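Local coordinates for protein fatty acid synthase 1, isoform A (Drosophila melanogaster, PDB 6FN6) that probably makes long-chain saturated fatty acids from acetyl-CoA and malonyl-CoA with NADPH, this piece comprising its dehydratase, enoylreductase and ketoreductase domains, at residues Phe1009-Val1014 against Ile1057-Val1062; Ile952-Arg957 against Val979-Ser984; Val59-Val64 against Ser101-Ile106. All blocks are in the same frame, centred on the assembly; numbering follows the deposited sequence.

Interaction 1: residues Phe1009-Val1014 against Ile1057-Val1062; sequences FNLAAV and ICFSSV
Phe1009 and Phe1059 project from the same face of the sheet, and matching first torsions (chi1 -54° and -64°) put CG of each anti to its carbonyl carbon and beside the backbone N, with the two side chains side by side. They meet rim to rim: Phe1009 CD1 lies 4.0 Å from Phe1059 CE2, each atom close to the plane of the other ring. Ile1057 flanks Phe1009 on the same face, its CD1 reaching to 3.8 Å from Phe1009 CE1, while Leu1011 brings its CD2 branch alongside CD2 of Phe1059. Helix 935-946 closes over this apolar row, with Leu940 and Leu944 on Phe1009 and Phe936 against Phe1059.

The backbones run parallel. Asn1010 sits between Ile1057 and Phe1059 and bonds to both: its N gives a nearly straight bond of 2.8 Å to Ile1057 O, and its O accepts from Phe1059 N at 2.9 Å. A weak third bond runs from Ala1012 N to Phe1059 O, 3.4 Å long, where the chain leaves its strand. On the opposite face Asn1010 OD1 faces Cys1058 SG at 3.9 Å, beneath helix 1034-1049.

These are adjacent strands of the Rossmann-type ketoreductase domain. The chemistry is that of a buried core: backbone hydrogen bonds fix the register, and side-chain contact across the phenylalanine face is made by aromatic and aliphatic carbons.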
ATOM      1  N   PHE A1009      50.096  23.057 -18.883  1.00 30.45           N
ATOM      2  CA  PHE A1009      49.081  23.521 -19.819  1.00 34.16           C
ATOM      3  C   PHE A1009      49.035  25.044 -19.843  1.00 34.74           C
ATOM      4  O   PHE A1009      48.817  25.686 -18.817  1.00 34.19           O
ATOM      5  CB  PHE A1009      47.707  22.947 -19.454  1.00 33.14           C
ATOM      6  CG  PHE A1009      47.694  21.452 -19.324  1.00 30.85           C
ATOM      7  CD1 PHE A1009      47.348  20.650 -20.400  1.00 31.43           C
ATOM      8  CD2 PHE A1009      48.029  20.845 -18.126  1.00 30.05           C
ATOM      9  CE1 PHE A1009      47.337  19.273 -20.283  1.00 30.02           C
ATOM     10  CE2 PHE A1009      48.022  19.468 -18.005  1.00 29.69           C
ATOM     11  CZ  PHE A1009      47.676  18.682 -19.084  1.00 29.42           C
ATOM     12  N   ASN A1010      49.270  25.613 -21.021  1.00 37.68           N
ATOM     13  CA  ASN A1010      49.282  27.058 -21.194  1.00 44.69           C
ATOM     14  C   ASN A1010      47.974  27.503 -21.821  1.00 42.85           C
ATOM     15  O   ASN A1010      47.564  26.981 -22.859  1.00 44.15           O
ATOM     16  CB  ASN A1010      50.463  27.491 -22.060  1.00 53.12           C
ATOM     17  CG  ASN A1010      51.795  27.123 -21.447  1.00 57.51           C
ATOM     18  OD1 ASN A1010      52.305  26.021 -21.656  1.00 58.52           O
ATOM     19  ND2 ASN A1010      52.366  28.044 -20.678  1.00 59.33           N
ATOM     20  N   LEU A1011      47.321  28.472 -21.189  1.00 40.40           N
ATOM     21  CA  LEU A1011      46.001  28.904 -21.623  1.00 40.94           C
ATOM     22  C   LEU A1011      45.977  30.377 -22.017  1.00 45.53           C
ATOM     23  O   LEU A1011      45.997  31.264 -21.165  1.00 43.22           O
ATOM     24  CB  LEU A1011      44.980  28.635 -20.515  1.00 38.71           C
ATOM     25  CG  LEU A1011      45.056  27.221 -19.927  1.00 39.72           C
ATOM     26  CD1 LEU A1011      44.036  27.021 -18.827  1.00 41.28           C
ATOM     27  CD2 LEU A1011      44.872  26.165 -21.005  1.00 42.17           C
ATOM     28  N   ALA A1012      45.948  30.622 -23.323  1.00 83.25           N
ATOM     29  CA  ALA A1012      45.736  31.961 -23.857  1.00 86.73           C
ATOM     30  C   ALA A1012      44.261  32.160 -24.198  1.00 90.57           C
ATOM     31  O   ALA A1012      43.867  33.216 -24.693  1.00 85.40           O
ATOM     32  CB  ALA A1012      46.599  32.188 -25.089  1.00 83.87           C
ATOM     33  N   ALA A1013      43.454  31.132 -23.948  1.00 89.17           N
ATOM     34  CA  ALA A1013      42.045  31.155 -24.325  1.00 89.90           C
ATOM     35  C   ALA A1013      41.189  31.945 -23.341  1.00 98.43           C
ATOM     36  O   ALA A1013      40.086  32.370 -23.676  1.00100.47           O
ATOM     37  CB  ALA A1013      41.520  29.733 -24.445  1.00 84.15           C
ATOM     38  N   VAL A1014      41.695  32.138 -22.127  1.00103.00           N
ATOM     39  CA  VAL A1014      40.931  32.821 -21.088  1.00107.55           C
ATOM     40  C   VAL A1014      40.999  34.326 -21.319  1.00106.78           C
ATOM     41  O   VAL A1014      41.977  34.831 -21.867  1.00107.50           O
ATOM     42  CB  VAL A1014      41.428  32.449 -19.673  1.00110.03           C
ATOM     43  CG1 VAL A1014      41.299  30.946 -19.445  1.00107.49           C
ATOM     44  CG2 VAL A1014      42.867  32.913 -19.456  1.00112.08           C
ATOM     45  N   ILE A1057      51.458  21.565 -23.342  1.00 30.71           N
ATOM     46  CA  ILE A1057      50.397  21.888 -24.287  1.00 30.63           C
ATOM     47  C   ILE A1057      50.036  23.368 -24.210  1.00 30.79           C
ATOM     48  O   ILE A1057      49.956  23.942 -23.127  1.00 30.72           O
ATOM     49  CB  ILE A1057      49.160  20.996 -24.039  1.00 30.20           C
ATOM     50  CG1 ILE A1057      49.561  19.523 -24.163  1.00 30.22           C
ATOM     51  CG2 ILE A1057      48.037  21.343 -25.015  1.00 30.25           C
ATOM     52  CD1 ILE A1057      48.473  18.541 -23.827  1.00 29.87           C
ATOM     53  N   CYS A1058      49.830  23.971 -25.378  1.00 34.89           N
ATOM     54  CA  CYS A1058      49.425  25.367 -25.489  1.00 36.52           C
ATOM     55  C   CYS A1058      48.088  25.474 -26.220  1.00 39.28           C
ATOM     56  O   CYS A1058      47.989  25.101 -27.389  1.00 45.26           O
ATOM     57  CB  CYS A1058      50.490  26.179 -26.233  1.00 40.85           C
ATOM     58  SG  CYS A1058      52.151  26.136 -25.506  1.00 38.42           S
ATOM     59  N   PHE A1059      47.061  25.972 -25.535  1.00 32.15           N
ATOM     60  CA  PHE A1059      45.743  26.153 -26.150  1.00 33.92           C
ATOM     61  C   PHE A1059      45.521  27.581 -26.644  1.00 37.89           C
ATOM     62  O   PHE A1059      46.041  28.535 -26.066  1.00 42.04           O
ATOM     63  CB  PHE A1059      44.634  25.782 -25.161  1.00 35.96           C
ATOM     64  CG  PHE A1059      44.631  24.335 -24.768  1.00 36.38           C
ATOM     65  CD1 PHE A1059      43.944  23.403 -25.529  1.00 35.25           C
ATOM     66  CD2 PHE A1059      45.313  23.905 -23.645  1.00 35.34           C
ATOM     67  CE1 PHE A1059      43.939  22.069 -25.176  1.00 32.43           C
ATOM     68  CE2 PHE A1059      45.311  22.571 -23.287  1.00 33.76           C
ATOM     69  CZ  PHE A1059      44.623  21.652 -24.054  1.00 31.97           C
ATOM     70  N   SER A1060      44.737  27.715 -27.710  1.00 34.31           N
ATOM     71  CA  SER A1060      44.419  29.020 -28.283  1.00 39.94           C
ATOM     72  C   SER A1060      43.440  28.882 -29.447  1.00 49.35           C
ATOM     73  O   SER A1060      43.109  27.773 -29.863  1.00 47.03           O
ATOM     74  CB  SER A1060      45.691  29.726 -28.755  1.00 37.94           C
ATOM     75  OG  SER A1060      46.424  28.906 -29.649  1.00 37.38           O
ATOM     76  N   SER A1061      42.974  30.020 -29.956  1.00 72.14           N
ATOM     77  CA  SER A1061      42.118  30.057 -31.138  1.00 78.97           C
ATOM     78  C   SER A1061      42.880  30.642 -32.330  1.00 81.96           C
ATOM     79  O   SER A1061      43.908  31.295 -32.157  1.00 83.22           O
ATOM     80  CB  SER A1061      40.856  30.875 -30.862  1.00 81.32           C
ATOM     81  OG  SER A1061      39.990  30.868 -31.983  1.00 83.75           O
ATOM     82  N   VAL A1062      42.368  30.406 -33.534  1.00 83.28           N
ATOM     83  CA  VAL A1062      43.009  30.893 -34.751  1.00 86.08           C
ATOM     84  C   VAL A1062      42.802  32.397 -34.901  1.00 93.84           C
ATOM     85  O   VAL A1062      41.754  32.929 -34.532  1.00 94.33           O
ATOM     86  CB  VAL A1062      42.479  30.146 -35.995  1.00 83.29           C
ATOM     87  CG1 VAL A1062      43.184  30.626 -37.263  1.00 84.32           C
ATOM     88  CG2 VAL A1062      42.646  28.644 -35.830  1.00 79.62           C
TER

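Interaction 2: residues Ile952-Arg957 against Val979-Ser984; sequences IVLTSR and VVIDTS. With EDO (1,2-ethanediol), chain E.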
ATOM      1  N   ILE A 952      47.085  19.536  -8.354  1.00 32.29           N
ATOM      2  CA  ILE A 952      46.760  20.585  -9.310  1.00 31.79           C
ATOM      3  C   ILE A 952      47.363  21.910  -8.871  1.00 32.51           C
ATOM      4  O   ILE A 952      47.242  22.310  -7.711  1.00 33.24           O
ATOM      5  CB  ILE A 952      45.234  20.717  -9.488  1.00 31.19           C
ATOM      6  CG1 ILE A 952      44.641  19.425 -10.059  1.00 30.51           C
ATOM      7  CG2 ILE A 952      44.889  21.920 -10.363  1.00 30.93           C
ATOM      8  CD1 ILE A 952      45.085  19.093 -11.470  1.00 35.37           C
ATOM      9  N   VAL A 953      48.009  22.594  -9.812  1.00 36.17           N
ATOM     10  CA  VAL A 953      48.513  23.940  -9.575  1.00 33.73           C
ATOM     11  C   VAL A 953      47.887  24.894 -10.581  1.00 34.09           C
ATOM     12  O   VAL A 953      48.028  24.719 -11.790  1.00 33.12           O
ATOM     13  CB  VAL A 953      50.046  23.988  -9.657  1.00 36.17           C
ATOM     14  CG1 VAL A 953      50.555  25.386  -9.344  1.00 34.48           C
ATOM     15  CG2 VAL A 953      50.665  22.966  -8.714  1.00 36.43           C
ATOM     16  N   LEU A 954      47.195  25.906 -10.071  1.00 34.78           N
ATOM     17  CA  LEU A 954      46.562  26.905 -10.917  1.00 36.65           C
ATOM     18  C   LEU A 954      47.219  28.265 -10.702  1.00 37.55           C
ATOM     19  O   LEU A 954      47.305  28.748  -9.571  1.00 41.12           O
ATOM     20  CB  LEU A 954      45.064  26.998 -10.615  1.00 35.72           C
ATOM     21  CG  LEU A 954      44.265  25.690 -10.619  1.00 32.95           C
ATOM     22  CD1 LEU A 954      42.842  25.947 -10.140  1.00 32.41           C
ATOM     23  CD2 LEU A 954      44.253  25.053 -11.999  1.00 31.22           C
ATOM     24  N   THR A 955      47.678  28.884 -11.787  1.00 33.81           N
ATOM     25  CA  THR A 955      48.274  30.209 -11.695  1.00 34.76           C
ATOM     26  C   THR A 955      47.213  31.255 -12.003  1.00 35.03           C
ATOM     27  O   THR A 955      46.555  31.192 -13.038  1.00 34.46           O
ATOM     28  CB  THR A 955      49.469  30.390 -12.653  1.00 34.76           C
ATOM     29  OG1 THR A 955      48.999  30.540 -13.998  1.00 34.21           O
ATOM     30  CG2 THR A 955      50.417  29.205 -12.567  1.00 34.42           C
ATOM     31  N   SER A 956      47.042  32.202 -11.090  1.00 37.43           N
ATOM     32  CA  SER A 956      46.098  33.298 -11.280  1.00 43.31           C
ATOM     33  C   SER A 956      46.572  34.543 -10.548  1.00 51.27           C
ATOM     34  O   SER A 956      46.835  34.509  -9.347  1.00 53.65           O
ATOM     35  CB  SER A 956      44.705  32.904 -10.786  1.00 44.71           C
ATOM     36  OG  SER A 956      43.765  33.941 -11.018  1.00 46.59           O
ATOM     37  N   ARG A 957      46.682  35.644 -11.281  1.00 47.42           N
ATOM     38  CA  ARG A 957      47.135  36.896 -10.699  1.00 50.84           C
ATOM     39  C   ARG A 957      46.086  37.463  -9.744  1.00 52.44           C
ATOM     40  O   ARG A 957      46.418  37.951  -8.665  1.00 53.04           O
ATOM     41  CB  ARG A 957      47.457  37.909 -11.800  1.00 52.78           C
ATOM     42  CG  ARG A 957      48.528  37.437 -12.780  1.00 55.02           C
ATOM     43  CD  ARG A 957      49.820  37.032 -12.079  1.00 56.64           C
ATOM     44  NE  ARG A 957      50.332  38.074 -11.190  1.00 58.72           N
ATOM     45  CZ  ARG A 957      51.111  39.082 -11.574  1.00 60.06           C
ATOM     46  NH1 ARG A 957      51.483  39.205 -12.844  1.00 60.14           N
ATOM     47  NH2 ARG A 957      51.525  39.971 -10.683  1.00 60.62           N
ATOM     48  N   VAL A 979      44.982  21.222  -4.313  1.00 34.94           N
ATOM     49  CA  VAL A 979      44.870  22.380  -5.186  1.00 35.84           C
ATOM     50  C   VAL A 979      45.736  23.511  -4.652  1.00 35.62           C
ATOM     51  O   VAL A 979      45.624  23.899  -3.489  1.00 38.40           O
ATOM     52  CB  VAL A 979      43.410  22.839  -5.322  1.00 34.96           C
ATOM     53  CG1 VAL A 979      43.293  23.944  -6.368  1.00 33.81           C
ATOM     54  CG2 VAL A 979      42.507  21.661  -5.674  1.00 34.01           C
ATOM     55  N   VAL A 980      46.601  24.033  -5.513  1.00 34.98           N
ATOM     56  CA  VAL A 980      47.442  25.165  -5.161  1.00 35.98           C
ATOM     57  C   VAL A 980      47.147  26.305  -6.123  1.00 35.63           C
ATOM     58  O   VAL A 980      47.181  26.122  -7.340  1.00 34.74           O
ATOM     59  CB  VAL A 980      48.937  24.783  -5.188  1.00 36.43           C
ATOM     60  CG1 VAL A 980      49.814  26.001  -4.956  1.00 37.46           C
ATOM     61  CG2 VAL A 980      49.235  23.713  -4.157  1.00 37.06           C
ATOM     62  N   ILE A 981      46.838  27.474  -5.568  1.00 39.85           N
ATOM     63  CA  ILE A 981      46.690  28.687  -6.360  1.00 41.66           C
ATOM     64  C   ILE A 981      47.981  29.486  -6.259  1.00 45.81           C
ATOM     65  O   ILE A 981      48.299  30.022  -5.198  1.00 48.22           O
ATOM     66  CB  ILE A 981      45.488  29.538  -5.896  1.00 39.80           C
ATOM     67  CG1 ILE A 981      44.224  28.685  -5.766  1.00 38.70           C
ATOM     68  CG2 ILE A 981      45.254  30.700  -6.853  1.00 40.37           C
ATOM     69  CD1 ILE A 981      43.737  28.076  -7.065  1.00 38.28           C
ATOM     70  N   ASP A 982      48.728  29.559  -7.357  1.00 42.41           N
ATOM     71  CA  ASP A 982      49.977  30.315  -7.373  1.00 42.93           C
ATOM     72  C   ASP A 982      49.731  31.692  -7.977  1.00 47.70           C
ATOM     73  O   ASP A 982      49.401  31.816  -9.155  1.00 49.05           O
ATOM     74  CB  ASP A 982      51.059  29.578  -8.158  1.00 40.62           C
ATOM     75  CG  ASP A 982      52.431  30.200  -7.980  1.00 40.45           C
ATOM     76  OD1 ASP A 982      52.528  31.446  -7.973  1.00 41.87           O
ATOM     77  OD2 ASP A 982      53.417  29.445  -7.846  1.00 40.05           O
ATOM     78  N   THR A 983      49.896  32.726  -7.160  1.00 51.17           N
ATOM     79  CA  THR A 983      49.548  34.081  -7.564  1.00 52.32           C
ATOM     80  C   THR A 983      50.778  34.886  -7.996  1.00 54.61           C
ATOM     81  O   THR A 983      50.706  36.105  -8.148  1.00 53.63           O
ATOM     82  CB  THR A 983      48.814  34.820  -6.422  1.00 54.29           C
ATOM     83  OG1 THR A 983      48.336  36.085  -6.894  1.00 56.10           O
ATOM     84  CG2 THR A 983      49.737  35.040  -5.224  1.00 55.74           C
ATOM     85  N   SER A 984      51.906  34.205  -8.186  1.00 61.17           N
ATOM     86  CA  SER A 984      53.149  34.878  -8.561  1.00 64.41           C
ATOM     87  C   SER A 984      53.186  35.203 -10.052  1.00 65.77           C
ATOM     88  O   SER A 984      52.514  34.562 -10.859  1.00 65.86           O
ATOM     89  CB  SER A 984      54.362  34.018  -8.196  1.00 63.52           C
ATOM     90  OG  SER A 984      54.488  32.910  -9.071  1.00 60.90           O
TER
HETATM   91  C1  EDO E2103      45.966  34.349 -15.170  1.00 37.58           C
HETATM   92  O1  EDO E2103      45.990  35.508 -14.336  1.00 39.32           O
HETATM   93  C2  EDO E2103      47.389  34.012 -15.591  1.00 38.69           C
HETATM   94  O2  EDO E2103      48.203  33.839 -14.426  1.00 38.99           O
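A beta-alpha-beta crossover of the Rossmann-type ketoreductase fold lays Ile952-Thr955 parallel to Val979-Asp982, with helix 963-974 linking the two strands. Backbone bonds alternate along the pair. Leu954 bonds on both sides, N to Val980 O at 2.7 Å and O from Asp982 N at 2.8 Å, and Ser956 N extends the ladder to Asp982 O.

On the face toward helix 963-974, Leu954 and Ile981 cross obliquely, meeting through their CD1 atoms at 3.8 Å, and Leu933, from the glycine-rich turn thought to be of Rossmann type, touches both. Val953, Val980, Thr955 and Asp982 take the other face, against helix 989-1002. There Thr955 OG1 bonds to Gly931 N.

Where the strand 978-982 ends, Asp982 makes an Asx turn. Its CG is anti to the backbone N (chi1 -169°), and OD1 accepts two donors from Ser984, N at 2.8 Å and OG at 2.7 Å. An alanine here would probably leave both Ser984 donors without this acceptor and free the turn after the strand to move.

Beyond strand 951-955, Arg957 folds back, its guanidinium placing one face over Ser984 C. A 1,2-ethanediol, probably from the crystallisation liquor, sits at the end of that strand: its O1 accepts from Arg957 N at 3.1 Å in a straight bond of 179°.

Interaction 3: residues Val59-Val64 against Ser101-Ile106; sequences VMENLV and SGKITI
Val59 and Thr105 begin an antiparallel backbone ladder that runs on to Val64 and Ser101. Val59 N donates to Thr105 O at 3.0 Å, and Thr105 N returns a bond to Val59 O. The next hydrogen-bonded pair is Glu61 with Lys103, joined by Glu61 N to Lys103 O at 2.7 Å and Lys103 N to Glu61 O at 2.8 Å. Then the register slips by one residue, a beta bulge. Asn62, with left-handed backbone angles (phi 53°, psi 45°), turns the chain through a corner, and pairing resumes with Val64 N to Ser101 O at 2.8 Å and its partner bond back from Ser101 N to Val64 O. Across the bulge Gly102 CA lies against the carbonyls of Glu61 and Asn62.

Glu61, Lys103, Ser101 and Thr105 share a face with Val59 and Val64. Glu61 and Lys103 lie side by side and point the same way, yet Glu61 OE2 stands 4.1 Å from Lys103 NZ, beyond a salt bridge; the firm partner of the glutamate is Arg198, which binds OE1. Farther along, Ser101 OG lies 3.7 Å from Val64 CB and bonds to His66 NE2.

Met60 and Ile104 make an apolar contact on the other face. They form a non-hydrogen-bonded pair, with Met60 CG 4.2 Å from Ile104 CD1. Trp42 and Phe45 of helix 34-48 meet Met60 and Ile104 respectively. Past the bulge, Leu63 touches Met38 of the same helix.

Strand 58-65 also pairs with strand 191-201, in the region predicted to form the second hotdog. Sheet strands packed against a long helix, and joined edge to edge with those of the second hotdog, are characteristic of the double-hotdog dehydratase domain.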
ATOM      1  N   VAL A  59      -2.915  23.884   1.992  1.00 62.77           N
ATOM      2  CA  VAL A  59      -1.926  22.858   2.288  1.00 60.01           C
ATOM      3  C   VAL A  59      -2.053  21.733   1.272  1.00 58.45           C
ATOM      4  O   VAL A  59      -3.067  21.036   1.230  1.00 62.07           O
ATOM      5  CB  VAL A  59      -2.084  22.321   3.724  1.00 60.58           C
ATOM      6  CG1 VAL A  59      -1.129  21.157   3.974  1.00 58.27           C
ATOM      7  CG2 VAL A  59      -1.851  23.425   4.734  1.00 62.02           C
ATOM      8  N   MET A  60      -1.025  21.569   0.446  1.00 56.65           N
ATOM      9  CA  MET A  60      -1.004  20.496  -0.538  1.00 53.64           C
ATOM     10  C   MET A  60      -0.244  19.303   0.018  1.00 52.52           C
ATOM     11  O   MET A  60       0.744  19.470   0.731  1.00 51.29           O
ATOM     12  CB  MET A  60      -0.365  20.974  -1.838  1.00 51.94           C
ATOM     13  CG  MET A  60      -1.014  22.219  -2.402  1.00 51.51           C
ATOM     14  SD  MET A  60      -0.460  22.603  -4.066  1.00 50.18           S
ATOM     15  CE  MET A  60      -0.890  24.334  -4.137  1.00 50.11           C
ATOM     16  N   GLU A  61      -0.705  18.101  -0.309  1.00 57.53           N
ATOM     17  CA  GLU A  61      -0.082  16.887   0.200  1.00 54.93           C
ATOM     18  C   GLU A  61       0.001  15.800  -0.861  1.00 54.49           C
ATOM     19  O   GLU A  61      -0.841  15.721  -1.756  1.00 53.23           O
ATOM     20  CB  GLU A  61      -0.847  16.365   1.415  1.00 54.50           C
ATOM     21  CG  GLU A  61      -0.838  17.309   2.601  1.00 53.25           C
ATOM     22  CD  GLU A  61      -1.660  16.790   3.759  1.00 55.93           C
ATOM     23  OE1 GLU A  61      -1.116  16.006   4.564  1.00 57.33           O
ATOM     24  OE2 GLU A  61      -2.850  17.158   3.862  1.00 57.40           O
ATOM     25  N   ASN A  62       1.027  14.962  -0.744  1.00 53.59           N
ATOM     26  CA  ASN A  62       1.217  13.823  -1.637  1.00 57.74           C
ATOM     27  C   ASN A  62       1.200  14.262  -3.094  1.00 49.93           C
ATOM     28  O   ASN A  62       0.553  13.636  -3.935  1.00 48.75           O
ATOM     29  CB  ASN A  62       0.137  12.764  -1.396  1.00 68.63           C
ATOM     30  CG  ASN A  62       0.464  11.433  -2.057  1.00 78.40           C
ATOM     31  OD1 ASN A  62       1.601  10.966  -2.007  1.00 80.94           O
ATOM     32  ND2 ASN A  62      -0.536  10.819  -2.681  1.00 82.01           N
ATOM     33  N   LEU A  63       1.907  15.345  -3.391  1.00 47.16           N
ATOM     34  CA  LEU A  63       2.021  15.814  -4.761  1.00 43.80           C
ATOM     35  C   LEU A  63       2.856  14.845  -5.580  1.00 49.85           C
ATOM     36  O   LEU A  63       3.964  14.482  -5.187  1.00 54.94           O
ATOM     37  CB  LEU A  63       2.637  17.213  -4.802  1.00 42.29           C
ATOM     38  CG  LEU A  63       1.714  18.355  -4.376  1.00 44.43           C
ATOM     39  CD1 LEU A  63       2.511  19.599  -4.052  1.00 43.10           C
ATOM     40  CD2 LEU A  63       0.708  18.650  -5.478  1.00 43.90           C
ATOM     41  N   VAL A  64       2.315  14.426  -6.718  1.00 41.25           N
ATOM     42  CA  VAL A  64       3.034  13.554  -7.635  1.00 42.62           C
ATOM     43  C   VAL A  64       3.034  14.181  -9.021  1.00 40.62           C
ATOM     44  O   VAL A  64       1.983  14.510  -9.566  1.00 42.34           O
ATOM     45  CB  VAL A  64       2.422  12.140  -7.679  1.00 45.92           C
ATOM     46  CG1 VAL A  64       3.224  11.244  -8.615  1.00 46.01           C
ATOM     47  CG2 VAL A  64       2.357  11.538  -6.286  1.00 49.03           C
ATOM     48  N   SER A 101      -1.111  14.755  -9.592  1.00 36.45           N
ATOM     49  CA  SER A 101      -2.100  14.325  -8.607  1.00 37.52           C
ATOM     50  C   SER A 101      -1.644  14.727  -7.210  1.00 37.03           C
ATOM     51  O   SER A 101      -0.455  14.930  -6.970  1.00 35.80           O
ATOM     52  CB  SER A 101      -2.318  12.810  -8.673  1.00 38.23           C
ATOM     53  OG  SER A 101      -1.239  12.113  -8.076  1.00 37.42           O
ATOM     54  N   GLY A 102      -2.595  14.838  -6.290  1.00 55.57           N
ATOM     55  CA  GLY A 102      -2.284  15.172  -4.914  1.00 51.49           C
ATOM     56  C   GLY A 102      -3.519  15.506  -4.104  1.00 53.08           C
ATOM     57  O   GLY A 102      -4.646  15.251  -4.532  1.00 55.15           O
ATOM     58  N   LYS A 103      -3.303  16.093  -2.933  1.00 43.30           N
ATOM     59  CA  LYS A 103      -4.394  16.458  -2.038  1.00 50.54           C
ATOM     60  C   LYS A 103      -4.264  17.925  -1.648  1.00 45.42           C
ATOM     61  O   LYS A 103      -3.154  18.430  -1.487  1.00 44.20           O
ATOM     62  CB  LYS A 103      -4.380  15.564  -0.792  1.00 60.74           C
ATOM     63  CG  LYS A 103      -5.372  15.962   0.291  1.00 70.98           C
ATOM     64  CD  LYS A 103      -5.268  15.038   1.495  1.00 77.96           C
ATOM     65  CE  LYS A 103      -6.124  15.530   2.652  1.00 85.63           C
ATOM     66  NZ  LYS A 103      -6.056  14.616   3.824  1.00 88.77           N
ATOM     67  N   ILE A 104      -5.395  18.608  -1.506  1.00 44.03           N
ATOM     68  CA  ILE A 104      -5.392  20.021  -1.142  1.00 44.87           C
ATOM     69  C   ILE A 104      -6.540  20.331  -0.189  1.00 47.21           C
ATOM     70  O   ILE A 104      -7.683  19.946  -0.431  1.00 48.55           O
ATOM     71  CB  ILE A 104      -5.462  20.916  -2.397  1.00 50.62           C
ATOM     72  CG1 ILE A 104      -5.251  22.384  -2.010  1.00 51.99           C
ATOM     73  CG2 ILE A 104      -6.799  20.736  -3.120  1.00 53.18           C
ATOM     74  CD1 ILE A 104      -5.012  23.299  -3.190  1.00 53.13           C
ATOM     75  N   THR A 105      -6.227  21.028   0.899  1.00 57.98           N
ATOM     76  CA  THR A 105      -7.232  21.400   1.888  1.00 59.88           C
ATOM     77  C   THR A 105      -6.948  22.779   2.474  1.00 63.15           C
ATOM     78  O   THR A 105      -5.791  23.184   2.597  1.00 55.04           O
ATOM     79  CB  THR A 105      -7.301  20.378   3.039  1.00 58.69           C
ATOM     80  OG1 THR A 105      -6.018  20.272   3.666  1.00 57.99           O
ATOM     81  CG2 THR A 105      -7.727  19.010   2.527  1.00 58.19           C
ATOM     82  N   ILE A 106      -8.011  23.493   2.833  1.00 58.12           N
ATOM     83  CA  ILE A 106      -7.884  24.779   3.507  1.00 60.40           C
ATOM     84  C   ILE A 106      -7.809  24.527   5.012  1.00 63.93           C
ATOM     85  O   ILE A 106      -8.784  24.071   5.610  1.00 65.43           O
ATOM     86  CB  ILE A 106      -9.052  25.721   3.150  1.00 62.76           C
ATOM     87  CG1 ILE A 106      -8.989  26.091   1.668  1.00 60.69           C
ATOM     88  CG2 ILE A 106      -9.012  26.981   4.012  1.00 64.93           C
ATOM     89  CD1 ILE A 106     -10.215  26.813   1.151  1.00 64.38           C
TER

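Interactions 1 and 2 belong to the same ketoreductase sheet, their centres about 17 Å apart, with strand 926-930 lying between strands 1005-1011 and 951-955. Interaction 1 is interior, its backbone bonds backed by aromatic and aliphatic side chains; interaction 2 includes the outermost strand on its side and is only partly buried, and its strand end carries an Asx turn and other polar contacts. Within their strands both are regular parallel pairs. Interaction 3 is far off, its centre more than 50 Å from either, in the dehydratase domain. It is antiparallel and bulged, with one apolar face under a helix and one face bearing charges.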